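Local coordinates for DNA methyltransferase (Nicotiana tabacum, PDB 4ONQ), which probably methylates cytosine in DNA at carbon 5 through its catalytic domain, which here holds the cofactor analogue sinefungin, at residues L186-P189 with K190-R194. The protein carries 5 engineered substitutions. Numbering follows the deposited sequence.
Sequences LGFP and KNHTR
F188 and H192 bring their rings together around a type II beta turn running from P189 to H192, in the loop that leaves helix 179-186 of this DRM-type methyltransferase domain. F188 CD1 sits over one face of the imidazole, near its rim, 3.4 Å from H192 CD2. The planes are near parallel, 26° apart, but slid so far that the rings overlap little. H192 reaches this place because its CG lies anti to the backbone N (chi1 -174°). P189 CG meets the same imidazole, 3.8 Å from H192 ND1. The turn is closed by H192 N donating to P189 O over 3.2 Å, and N191 suits its third position, where phi is positive (78°), a value asparagine tolerates well. H192 NE2 hydrogen-bonds the backbone O of I240. Replacing H192 by an alanine would probably leave F188 CD1 and CE1 without their aromatic neighbour and that carbonyl without its NE2 partner. The ring of W273 also meets the imidazole steeply, while the side chain of F188 is about 5 Å from the bound sinefungin. Upstream, G187 ends the helix in a Schellman motif, its positive phi suiting glycine; downstream, T193 OG1 is hydrogen-bonded to E183 OE2 and R203 NH2.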
loop_
_atom_site.group_PDB
_atom_site.type_symbol
_atom_site.label_atom_id
_atom_site.label_comp_id
_atom_site.label_asym_id
_atom_site.label_seq_id
_atom_site.Cartn_x
_atom_site.Cartn_y
_atom_site.Cartn_z
ATOM N N LEU A 186 -1.133 6.210 5.089
ATOM C CA LEU A 186 -0.493 5.261 4.185
ATOM C C LEU A 186 1.032 5.192 4.325
ATOM O O LEU A 186 1.667 4.343 3.709
ATOM C CB LEU A 186 -0.881 5.560 2.739
ATOM C CG LEU A 186 -2.363 5.309 2.444
ATOM C CD1 LEU A 186 -2.734 5.839 1.080
ATOM C CD2 LEU A 186 -2.677 3.816 2.553
ATOM N N GLY A 187 1.614 6.077 5.133
ATOM C CA GLY A 187 3.048 6.054 5.372
ATOM C C GLY A 187 3.864 6.915 4.421
ATOM O O GLY A 187 5.078 6.758 4.313
ATOM N N PHE A 188 3.197 7.827 3.725
ATOM C CA PHE A 188 3.881 8.721 2.799
ATOM C C PHE A 188 4.306 10.003 3.494
ATOM O O PHE A 188 3.670 10.436 4.454
ATOM C CB PHE A 188 2.991 9.028 1.589
ATOM C CG PHE A 188 2.897 7.890 0.611
ATOM C CD1 PHE A 188 3.888 7.693 -0.342
ATOM C CD2 PHE A 188 1.827 7.005 0.652
ATOM C CE1 PHE A 188 3.804 6.637 -1.245
ATOM C CE2 PHE A 188 1.741 5.951 -0.241
ATOM C CZ PHE A 188 2.726 5.769 -1.192
ATOM N N PRO A 189 5.406 10.607 3.024
ATOM C CA PRO A 189 5.808 11.893 3.597
ATOM C C PRO A 189 4.774 12.958 3.272
ATOM O O PRO A 189 4.106 12.876 2.244
ATOM C CB PRO A 189 7.129 12.196 2.891
ATOM C CG PRO A 189 7.061 11.425 1.609
ATOM C CD PRO A 189 6.295 10.179 1.931
ATOM N N LYS A 190 4.631 13.937 4.147
ATOM C CA LYS A 190 3.625 14.966 3.951
ATOM C C LYS A 190 3.920 15.821 2.722
ATOM O O LYS A 190 5.065 16.237 2.507
ATOM C CB LYS A 190 3.497 15.849 5.187
ATOM C CG LYS A 190 2.481 16.950 5.006
ATOM C CD LYS A 190 2.175 17.665 6.293
ATOM C CE LYS A 190 1.137 18.740 6.060
ATOM N NZ LYS A 190 0.593 19.260 7.343
ATOM N N ASN A 191 2.863 16.071 1.949
ATOM C CA ASN A 191 2.898 16.835 0.698
ATOM C C ASN A 191 3.428 16.022 -0.477
ATOM O O ASN A 191 3.675 16.560 -1.556
ATOM C CB ASN A 191 3.651 18.170 0.839
ATOM C CG ASN A 191 2.920 19.168 1.727
ATOM O OD1 ASN A 191 1.719 19.046 1.965
ATOM N ND2 ASN A 191 3.646 20.161 2.216
ATOM N N HIS A 192 3.579 14.720 -0.258
ATOM C CA HIS A 192 4.037 13.792 -1.292
ATOM C C HIS A 192 3.232 13.933 -2.575
ATOM O O HIS A 192 3.776 13.845 -3.668
ATOM C CB HIS A 192 3.908 12.355 -0.798
ATOM C CG HIS A 192 4.477 11.341 -1.737
ATOM N ND1 HIS A 192 5.830 11.230 -1.980
ATOM C CD2 HIS A 192 3.879 10.387 -2.490
ATOM C CE1 HIS A 192 6.040 10.251 -2.841
ATOM N NE2 HIS A 192 4.873 9.725 -3.169
ATOM N N THR A 193 1.931 14.151 -2.430
ATOM C CA THR A 193 1.041 14.212 -3.578
ATOM C C THR A 193 0.492 15.617 -3.802
ATOM O O THR A 193 -0.359 15.813 -4.647
ATOM C CB THR A 193 -0.148 13.207 -3.453
ATOM O OG1 THR A 193 -0.976 13.553 -2.332
ATOM C CG2 THR A 193 0.362 11.787 -3.285
ATOM N N ARG A 194 0.990 16.596 -3.058
ATOM C CA ARG A 194 0.454 17.948 -3.147
ATOM C C ARG A 194 1.158 18.772 -4.228
ATOM O O ARG A 194 2.354 18.598 -4.478
ATOM C CB ARG A 194 0.548 18.646 -1.786
ATOM C CG ARG A 194 -0.146 19.989 -1.746
ATOM C CD ARG A 194 -0.023 20.659 -0.401
ATOM N NE ARG A 194 -0.498 22.042 -0.462
ATOM C CZ ARG A 194 -0.438 22.902 0.550
ATOM N NH1 ARG A 194 0.085 22.536 1.713
ATOM N NH2 ARG A 194 -0.898 24.133 0.395
#